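Local coordinates for protein putative oxygenase (Streptomyces viridochromogenes Tue57, PDB 4XAA) that probably acts as an iron- and 2-oxoglutarate-dependent oxygenase of the phytanoyl-CoA dioxygenase family, in orthosomycin biosynthesis, at residues 24-29 and 185-190; 30-35 and 139-144; 113-118 and 204-209. All coordinates share one frame; numbering follows the deposited sequence.

Overall arrangement
All three contacts involve the large antiparallel sheet of the double-stranded beta helix. Contact 1 sits at its edge, where strand 20-25 meets strand 186-191; contact 2 lays helix 29-47, the next element after strand 20-25, on strand 136-142; contact 3 pairs strands 105-114 and 207-215 further across. The centres of contacts 1 and 2 are about 8 Å apart, and they are probably hydrogen-bonded through Val188 O and Ser140 N, 2.7 Å apart. Contact 2 joins contact 3, centre to centre about 15 Å, by the salt bridge of Asp144 OD2 to Arg208 NH1. Nickel, held by His125, Asp127 and His196, lies about 9 Å from the Arg207 side chain and about 13 Å from that of Cys142.

Contact 1: 24-29 and 185-190; sequences GPVLAP and GDVVVH
Val26 and Val187 make the tight part of this contact, crossing at about a right angle with CG2 of Val26 3.6 Å from CG2 of Val187. In both residues that methyl stands anti to the carbonyl carbon and beside the backbone N, and it is these two like branches that meet. Leu95 of helix 90-100 touches both side chains. Next to them, Val187 N donates to Gly24 O over 3.1 Å; the bond is bent, 145° at the hydrogen, and the donor stands well above the carbonyl plane. Strand 20-25 is here the outermost strand of the major sheet of the cupin-like core, running antiparallel to 186-191, and the pairing loosens as the chain turns off toward helix 29-47. Pro25 CA sends a nearly straight C-H...O contact to Gly185 O at 3.5 Å. The same carbonyl takes a hydrogen from a water, 2.7 Å from Gly185 O, which in turn accepts from Leu27 N at 2.8 Å, so the water bridges the two backbones beyond the strand pairing. On the outer side, exposed Pro25 lies alongside Asp186, its CD 3.9 Å from OD1. The carboxylate is held by its other oxygen, OD2, which accepts from Ser183 N and Asn22 ND2, while OD1 rests 3.6 Å from Gly24 CA.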
loop_
_atom_site.group_PDB
_atom_site.type_symbol
_atom_site.label_atom_id
_atom_site.label_comp_id
_atom_site.label_asym_id
_atom_site.label_seq_id
_atom_site.Cartn_x
_atom_site.Cartn_y
_atom_site.Cartn_z
ATOM N N GLY A 24 9.656 -1.815 -8.761
ATOM C CA GLY A 24 9.457 -1.223 -10.063
ATOM C C GLY A 24 8.202 -1.749 -10.722
ATOM O O GLY A 24 7.387 -2.390 -10.076
ATOM N N PRO A 25 8.040 -1.456 -12.015
ATOM C CA PRO A 25 6.865 -1.830 -12.803
ATOM C C PRO A 25 6.665 -3.338 -12.891
ATOM O O PRO A 25 7.621 -4.114 -12.911
ATOM C CB PRO A 25 7.159 -1.239 -14.181
ATOM C CG PRO A 25 8.158 -0.147 -13.930
ATOM C CD PRO A 25 8.998 -0.654 -12.798
ATOM N N VAL A 26 5.400 -3.733 -12.935
ATOM C CA VAL A 26 5.009 -5.129 -12.934
ATOM C C VAL A 26 3.971 -5.332 -14.021
ATOM O O VAL A 26 4.033 -6.284 -14.791
ATOM C CB VAL A 26 4.423 -5.563 -11.584
ATOM C CG1 VAL A 26 3.852 -6.959 -11.680
ATOM C CG2 VAL A 26 5.476 -5.493 -10.501
ATOM N N LEU A 27 3.009 -4.418 -14.067
ATOM C CA LEU A 27 2.006 -4.428 -15.112
ATOM C C LEU A 27 2.359 -3.438 -16.205
ATOM O O LEU A 27 3.011 -2.428 -15.952
ATOM C CB LEU A 27 0.633 -4.096 -14.547
ATOM C CG LEU A 27 0.151 -5.024 -13.435
ATOM C CD1 LEU A 27 -1.106 -4.457 -12.766
ATOM C CD2 LEU A 27 -0.077 -6.423 -13.987
ATOM N N ALA A 28 1.935 -3.748 -17.423
ATOM C CA ALA A 28 2.053 -2.829 -18.531
ATOM C C ALA A 28 1.382 -1.513 -18.182
ATOM O O ALA A 28 0.294 -1.508 -17.610
ATOM C CB ALA A 28 1.431 -3.432 -19.788
ATOM N N PRO A 29 2.038 -0.395 -18.525
ATOM C CA PRO A 29 1.609 0.986 -18.273
ATOM C C PRO A 29 0.142 1.238 -18.582
ATOM O O PRO A 29 -0.510 2.009 -17.868
ATOM C CB PRO A 29 2.497 1.794 -19.218
ATOM C CG PRO A 29 3.749 1.019 -19.254
ATOM C CD PRO A 29 3.340 -0.437 -19.215
ATOM N N GLY A 185 3.187 3.241 -11.400
ATOM C CA GLY A 185 3.467 1.942 -11.973
ATOM C C GLY A 185 4.317 1.087 -11.059
ATOM O O GLY A 185 4.322 -0.137 -11.177
ATOM N N ASP A 186 5.057 1.727 -10.158
ATOM C CA ASP A 186 5.877 0.984 -9.211
ATOM C C ASP A 186 5.019 0.105 -8.317
ATOM O O ASP A 186 3.891 0.436 -7.992
ATOM C CB ASP A 186 6.711 1.925 -8.353
ATOM C CG ASP A 186 7.836 2.571 -9.129
ATOM O OD1 ASP A 186 8.106 2.137 -10.276
ATOM O OD2 ASP A 186 8.461 3.500 -8.582
ATOM N N VAL A 187 5.558 -1.041 -7.950
ATOM C CA VAL A 187 4.920 -1.889 -6.972
ATOM C C VAL A 187 5.864 -2.040 -5.795
ATOM O O VAL A 187 6.971 -2.557 -5.941
ATOM C CB VAL A 187 4.565 -3.262 -7.545
ATOM C CG1 VAL A 187 4.032 -4.159 -6.454
ATOM C CG2 VAL A 187 3.546 -3.106 -8.663
ATOM N N VAL A 188 5.440 -1.542 -4.639
ATOM C CA VAL A 188 6.204 -1.683 -3.417
ATOM C C VAL A 188 5.703 -2.918 -2.719
ATOM O O VAL A 188 4.501 -3.150 -2.664
ATOM C CB VAL A 188 6.043 -0.473 -2.512
ATOM C CG1 VAL A 188 6.865 -0.638 -1.232
ATOM C CG2 VAL A 188 6.443 0.770 -3.269
ATOM N N VAL A 189 6.615 -3.728 -2.205
ATOM C CA VAL A 189 6.194 -4.874 -1.436
ATOM C C VAL A 189 6.785 -4.763 -0.032
ATOM O O VAL A 189 7.973 -4.520 0.136
ATOM C CB VAL A 189 6.588 -6.178 -2.154
ATOM C CG1 VAL A 189 7.755 -5.929 -3.052
ATOM C CG2 VAL A 189 6.857 -7.308 -1.185
ATOM N N HIS A 190 5.938 -4.872 0.983
ATOM C CA HIS A 190 6.451 -4.779 2.334
ATOM C C HIS A 190 5.852 -5.839 3.221
ATOM O O HIS A 190 4.701 -6.273 3.051
ATOM C CB HIS A 190 6.239 -3.375 2.918
ATOM C CG HIS A 190 4.812 -3.013 3.183
ATOM N ND1 HIS A 190 4.007 -2.419 2.237
ATOM C CD2 HIS A 190 4.059 -3.112 4.309
ATOM C CE1 HIS A 190 2.811 -2.191 2.756
ATOM N NE2 HIS A 190 2.818 -2.602 4.013
HETATM O O HOH W 1 3.231 -1.828 -12.970
#

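Contact 2: 30-35 and 139-144; sequences DAIARL and LSICLD
Ile32 has CG1 anti to the carbonyl carbon (chi1 -65°) and a second turn of -54° at chi2, which carries CD1 forward from the helix to the strand; Ile141 answers with CG2, placed anti to its backbone N by a chi1 of -50°. The two methyls meet tip to tip at 3.8 Å, Ile32 CD1 against Ile141 CG2, and the side chains cross obliquely. This is helix-on-sheet packing in a double-stranded beta helix: helix 29-47 lies against the large sheet, with strand 136-142 and the residues that follow it beneath residues 30-35. Leu143 makes the second contact. Its CG is anti to the carbonyl carbon, and CD2 reaches up to the helix between Ile32 and Leu35, one turn apart, coming to 4.4 Å from Ile32 CG2. No hydrogen bond crosses between the segments, so the side chains hold the two together by apolar contact alone. The CB of Leu35 points toward 139-144, and its side chain also touches Ile210 of strand 207-215, Trp80 and Leu86, extending the same buried layer. Ile141 meets Leu92 of helix 90-100 as well. The outer face of the helix is polar instead: Arg34 NH2 forms a salt bridge with Asp30 OD1 at 2.6 Å, one turn back, with Ala31 CA against one face of the guanidinium, toward its rim. Back on the buried side, the approach of Leu35 to Leu143 ends with Leu35 CB 4.1 Å from Leu143 CD2.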
loop_
_atom_site.group_PDB
_atom_site.type_symbol
_atom_site.label_atom_id
_atom_site.label_comp_id
_atom_site.label_asym_id
_atom_site.label_seq_id
_atom_site.Cartn_x
_atom_site.Cartn_y
_atom_site.Cartn_z
ATOM N N ASP A 30 -0.355 0.608 -19.640
ATOM C CA ASP A 30 -1.754 0.732 -20.037
ATOM C C ASP A 30 -2.678 0.129 -18.991
ATOM O O ASP A 30 -3.776 0.624 -18.774
ATOM C CB ASP A 30 -1.981 0.055 -21.397
ATOM C CG ASP A 30 -3.430 0.096 -21.841
ATOM O OD1 ASP A 30 -4.053 -0.985 -21.935
ATOM O OD2 ASP A 30 -3.947 1.202 -22.096
ATOM N N ALA A 31 -2.226 -0.941 -18.347
ATOM C CA ALA A 31 -3.003 -1.588 -17.293
ATOM C C ALA A 31 -3.062 -0.705 -16.044
ATOM O O ALA A 31 -4.099 -0.600 -15.385
ATOM C CB ALA A 31 -2.416 -2.940 -16.957
ATOM N N ILE A 32 -1.935 -0.073 -15.735
ATOM C CA ILE A 32 -1.848 0.860 -14.632
ATOM C C ILE A 32 -2.792 2.024 -14.895
ATOM O O ILE A 32 -3.437 2.541 -13.982
ATOM C CB ILE A 32 -0.411 1.362 -14.450
ATOM C CG1 ILE A 32 0.496 0.201 -14.040
ATOM C CG2 ILE A 32 -0.342 2.476 -13.413
ATOM C CD1 ILE A 32 -0.009 -0.541 -12.828
ATOM N N ALA A 33 -2.895 2.408 -16.160
ATOM C CA ALA A 33 -3.694 3.563 -16.537
ATOM C C ALA A 33 -5.171 3.281 -16.335
ATOM O O ALA A 33 -5.926 4.142 -15.901
ATOM C CB ALA A 33 -3.410 3.960 -17.984
ATOM N N ARG A 34 -5.582 2.064 -16.653
ATOM C CA ARG A 34 -6.967 1.660 -16.459
ATOM C C ARG A 34 -7.292 1.516 -14.971
ATOM O O ARG A 34 -8.352 1.941 -14.527
ATOM C CB ARG A 34 -7.245 0.366 -17.215
ATOM C CG ARG A 34 -7.135 0.527 -18.736
ATOM C CD ARG A 34 -7.344 -0.803 -19.452
ATOM N NE ARG A 34 -6.085 -1.335 -19.975
ATOM C CZ ARG A 34 -5.759 -2.627 -19.977
ATOM N NH1 ARG A 34 -6.611 -3.519 -19.475
ATOM N NH2 ARG A 34 -4.584 -3.030 -20.487
ATOM N N LEU A 35 -6.371 0.943 -14.200
ATOM C CA LEU A 35 -6.549 0.875 -12.758
ATOM C C LEU A 35 -6.765 2.269 -12.173
ATOM O O LEU A 35 -7.674 2.474 -11.356
ATOM C CB LEU A 35 -5.350 0.199 -12.095
ATOM C CG LEU A 35 -5.383 -1.325 -12.174
ATOM C CD1 LEU A 35 -4.152 -1.935 -11.555
ATOM C CD2 LEU A 35 -6.643 -1.850 -11.500
ATOM N N LEU A 139 1.315 -5.765 -1.449
ATOM C CA LEU A 139 1.778 -5.163 -2.693
ATOM C C LEU A 139 1.081 -3.837 -2.842
ATOM O O LEU A 139 -0.147 -3.777 -2.855
ATOM C CB LEU A 139 1.495 -6.052 -3.910
ATOM C CG LEU A 139 2.617 -6.992 -4.360
ATOM C CD1 LEU A 139 2.991 -7.920 -3.234
ATOM C CD2 LEU A 139 2.183 -7.789 -5.566
ATOM N N SER A 140 1.865 -2.772 -2.918
ATOM C CA SER A 140 1.317 -1.445 -3.102
ATOM C C SER A 140 1.547 -1.041 -4.535
ATOM O O SER A 140 2.678 -0.754 -4.937
ATOM C CB SER A 140 1.956 -0.443 -2.138
ATOM O OG SER A 140 1.784 -0.852 -0.786
ATOM N N ILE A 141 0.472 -1.055 -5.311
ATOM C CA ILE A 141 0.527 -0.614 -6.693
ATOM C C ILE A 141 0.271 0.881 -6.742
ATOM O O ILE A 141 -0.847 1.339 -6.535
ATOM C CB ILE A 141 -0.500 -1.344 -7.587
ATOM C CG1 ILE A 141 -0.402 -2.859 -7.401
ATOM C CG2 ILE A 141 -0.272 -0.971 -9.034
ATOM C CD1 ILE A 141 -1.593 -3.609 -7.978
ATOM N N CYS A 142 1.327 1.629 -7.024
ATOM C CA CYS A 142 1.283 3.083 -7.039
ATOM C C CYS A 142 0.697 3.630 -8.331
ATOM O O CYS A 142 1.200 3.357 -9.423
ATOM C CB CYS A 142 2.693 3.611 -6.807
ATOM S SG CYS A 142 3.403 2.748 -5.383
ATOM N N LEU A 143 -0.385 4.382 -8.213
ATOM C CA LEU A 143 -1.052 4.904 -9.393
ATOM C C LEU A 143 -0.635 6.358 -9.538
ATOM O O LEU A 143 -1.043 7.048 -10.462
ATOM C CB LEU A 143 -2.578 4.758 -9.283
ATOM C CG LEU A 143 -3.133 3.414 -8.783
ATOM C CD1 LEU A 143 -4.640 3.499 -8.578
ATOM C CD2 LEU A 143 -2.793 2.278 -9.736
ATOM N N ASP A 144 0.203 6.809 -8.614
ATOM C CA ASP A 144 0.787 8.138 -8.688
ATOM C C ASP A 144 2.285 8.157 -8.337
ATOM O O ASP A 144 2.804 7.238 -7.685
ATOM C CB ASP A 144 0.029 9.087 -7.767
ATOM C CG ASP A 144 -1.384 9.332 -8.234
ATOM O OD1 ASP A 144 -1.545 9.997 -9.274
ATOM O OD2 ASP A 144 -2.337 8.865 -7.574
#

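Contact 3: 113-118 and 204-209; sequences LKEPYR and GSWRRT
Two backbone hydrogen bonds clamp Lys114 to Arg207. Lys114 N donates to Arg207 O at 2.7 Å, lying in the carbonyl plane and nearly straight (165°), while Arg207 N returns a bond of 3.0 Å to a lone pair of Lys114 O. They make this a hydrogen-bonded pair of the antiparallel strands 105-114 and 207-215, neighbours in the main sheet of the beta-helix fold; Leu113 and Arg208 form the adjoining non-hydrogen-bonded pair. Both acceptors also receive a C-H: Arg207 O from Leu113 CA, and Lys114 O from Trp206 CA. On the Lys114 face the two long side chains run side by side, Lys114 CG 3.7 Å from Arg207 CB. Lys114 bends at chi2 (-69°) while Arg207 stays extended to NE, so Lys114 CE comes to the edge of the Arg207 guanidinium, near its plane, and the amino group leads away. Lys114 NZ is taken up by Ser198 OG and the carbonyls of Gly199 and Ala120. Where the strands end, Pro116 lays CD over the six-membered ring of Trp206, 3.5 Å from its centroid, in a CH-pi contact close to the ring normal. Tyr117 offers a face to Gly204 CA in a second one, nearer the rim. Glu115 OE2 forms a salt bridge with Arg118 NH2 at 2.9 Å, and OE1 makes one with Arg66 and accepts from Leu69 N; the Glu115 and Ser205 carbonyls share Asn201 ND2. Arg208, with Trp206 CB lying over the centre of one face of its guanidinium, forms a salt bridge with Asp144. Lys114 NZ and Arg207 NH1 remain 5.3 Å apart, two probable positive charges on one face whose repulsion would be eased on the lysine side by its three oxygen acceptors.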
loop_
_atom_site.group_PDB
_atom_site.type_symbol
_atom_site.label_atom_id
_atom_site.label_comp_id
_atom_site.label_asym_id
_atom_site.label_seq_id
_atom_site.Cartn_x
_atom_site.Cartn_y
_atom_site.Cartn_z
ATOM N N LEU A 113 -5.576 6.355 -0.084
ATOM C CA LEU A 113 -5.695 7.635 -0.770
ATOM C C LEU A 113 -5.184 8.777 0.046
ATOM O O LEU A 113 -5.497 8.874 1.239
ATOM C CB LEU A 113 -7.156 7.957 -1.089
ATOM C CG LEU A 113 -8.014 6.846 -1.642
ATOM C CD1 LEU A 113 -9.434 7.235 -1.512
ATOM C CD2 LEU A 113 -7.620 6.697 -3.086
ATOM N N LYS A 114 -4.447 9.662 -0.618
ATOM C CA LYS A 114 -4.147 10.981 -0.090
ATOM C C LYS A 114 -4.836 12.022 -0.957
ATOM O O LYS A 114 -4.386 12.270 -2.070
ATOM C CB LYS A 114 -2.643 11.235 -0.068
ATOM C CG LYS A 114 -1.821 10.187 0.659
ATOM C CD LYS A 114 -2.062 10.201 2.170
ATOM C CE LYS A 114 -1.206 9.130 2.849
ATOM N NZ LYS A 114 -0.970 9.429 4.282
ATOM N N GLU A 115 -5.935 12.603 -0.465
ATOM C CA GLU A 115 -6.572 13.756 -1.116
ATOM C C GLU A 115 -5.552 14.888 -1.193
ATOM O O GLU A 115 -4.649 14.963 -0.365
ATOM C CB GLU A 115 -7.813 14.253 -0.346
ATOM C CG GLU A 115 -8.992 13.290 -0.208
ATOM C CD GLU A 115 -10.321 14.019 0.008
ATOM O OE1 GLU A 115 -11.372 13.355 0.098
ATOM O OE2 GLU A 115 -10.324 15.265 0.078
ATOM N N PRO A 116 -5.696 15.780 -2.178
ATOM C CA PRO A 116 -4.817 16.948 -2.214
ATOM C C PRO A 116 -5.040 17.809 -0.989
ATOM O O PRO A 116 -6.173 17.866 -0.528
ATOM C CB PRO A 116 -5.247 17.674 -3.488
ATOM C CG PRO A 116 -5.824 16.617 -4.342
ATOM C CD PRO A 116 -6.544 15.703 -3.374
ATOM N N TYR A 117 -3.971 18.394 -0.448
ATOM C CA TYR A 117 -4.052 19.401 0.618
ATOM C C TYR A 117 -4.498 18.898 1.995
ATOM O O TYR A 117 -3.965 19.329 3.016
ATOM C CB TYR A 117 -4.988 20.521 0.180
ATOM C CG TYR A 117 -4.557 21.182 -1.092
ATOM C CD1 TYR A 117 -3.267 21.708 -1.215
ATOM C CD2 TYR A 117 -5.416 21.278 -2.176
ATOM C CE1 TYR A 117 -2.855 22.326 -2.363
ATOM C CE2 TYR A 117 -5.006 21.893 -3.344
ATOM C CZ TYR A 117 -3.719 22.420 -3.431
ATOM O OH TYR A 117 -3.285 23.037 -4.592
ATOM N N ARG A 118 -5.470 17.993 2.022
ATOM C CA ARG A 118 -6.181 17.695 3.262
ATOM C C ARG A 118 -5.861 16.335 3.877
ATOM O O ARG A 118 -6.454 15.958 4.889
ATOM C CB ARG A 118 -7.692 17.788 3.024
ATOM C CG ARG A 118 -8.150 19.140 2.515
ATOM C CD ARG A 118 -9.638 19.298 2.678
ATOM N NE ARG A 118 -10.364 18.222 2.013
ATOM C CZ ARG A 118 -11.586 17.825 2.355
ATOM N NH1 ARG A 118 -12.210 18.412 3.364
ATOM N NH2 ARG A 118 -12.177 16.837 1.703
ATOM N N GLY A 204 -0.716 19.644 -3.494
ATOM C CA GLY A 204 -1.907 19.627 -4.326
ATOM C C GLY A 204 -2.197 18.385 -5.145
ATOM O O GLY A 204 -3.182 18.348 -5.885
ATOM N N SER A 205 -1.365 17.360 -5.010
ATOM C CA SER A 205 -1.539 16.161 -5.819
ATOM C C SER A 205 -2.221 15.023 -5.053
ATOM O O SER A 205 -2.174 14.972 -3.825
ATOM C CB SER A 205 -0.180 15.696 -6.366
ATOM O OG SER A 205 0.688 15.273 -5.325
ATOM N N TRP A 206 -2.868 14.120 -5.785
ATOM C CA TRP A 206 -3.340 12.867 -5.206
ATOM C C TRP A 206 -2.182 11.923 -4.968
ATOM O O TRP A 206 -1.194 11.944 -5.693
ATOM C CB TRP A 206 -4.361 12.176 -6.116
ATOM C CG TRP A 206 -5.593 12.963 -6.295
ATOM C CD1 TRP A 206 -5.793 13.969 -7.190
ATOM C CD2 TRP A 206 -6.800 12.841 -5.542
ATOM N NE1 TRP A 206 -7.058 14.479 -7.045
ATOM C CE2 TRP A 206 -7.695 13.809 -6.033
ATOM C CE3 TRP A 206 -7.211 12.010 -4.497
ATOM C CZ2 TRP A 206 -8.976 13.968 -5.521
ATOM C CZ3 TRP A 206 -8.487 12.168 -3.991
ATOM C CH2 TRP A 206 -9.356 13.135 -4.506
ATOM N N ARG A 207 -2.289 11.107 -3.932
ATOM C CA ARG A 207 -1.532 9.876 -3.917
ATOM C C ARG A 207 -2.551 8.734 -3.839
ATOM O O ARG A 207 -3.280 8.608 -2.860
ATOM C CB ARG A 207 -0.531 9.812 -2.763
ATOM C CG ARG A 207 0.305 8.523 -2.830
ATOM C CD ARG A 207 1.063 8.200 -1.553
ATOM N NE ARG A 207 1.631 6.851 -1.612
ATOM C CZ ARG A 207 1.551 5.953 -0.628
ATOM N NH1 ARG A 207 0.930 6.262 0.504
ATOM N NH2 ARG A 207 2.099 4.747 -0.771
ATOM N N ARG A 208 -2.614 7.928 -4.894
ATOM C CA ARG A 208 -3.536 6.816 -4.946
ATOM C C ARG A 208 -2.763 5.519 -5.066
ATOM O O ARG A 208 -1.875 5.393 -5.897
ATOM C CB ARG A 208 -4.499 6.956 -6.120
ATOM C CG ARG A 208 -5.145 8.326 -6.271
ATOM C CD ARG A 208 -6.062 8.302 -7.469
ATOM N NE ARG A 208 -6.339 9.607 -8.060
ATOM C CZ ARG A 208 -5.503 10.260 -8.856
ATOM N NH1 ARG A 208 -4.312 9.756 -9.123
ATOM N NH2 ARG A 208 -5.855 11.431 -9.370
ATOM N N THR A 209 -3.125 4.549 -4.237
ATOM C CA THR A 209 -2.414 3.288 -4.160
ATOM C C THR A 209 -3.419 2.153 -4.033
ATOM O O THR A 209 -4.402 2.274 -3.312
ATOM C CB THR A 209 -1.436 3.286 -2.956
ATOM O OG1 THR A 209 -0.462 4.315 -3.141
ATOM C CG2 THR A 209 -0.720 1.964 -2.816
#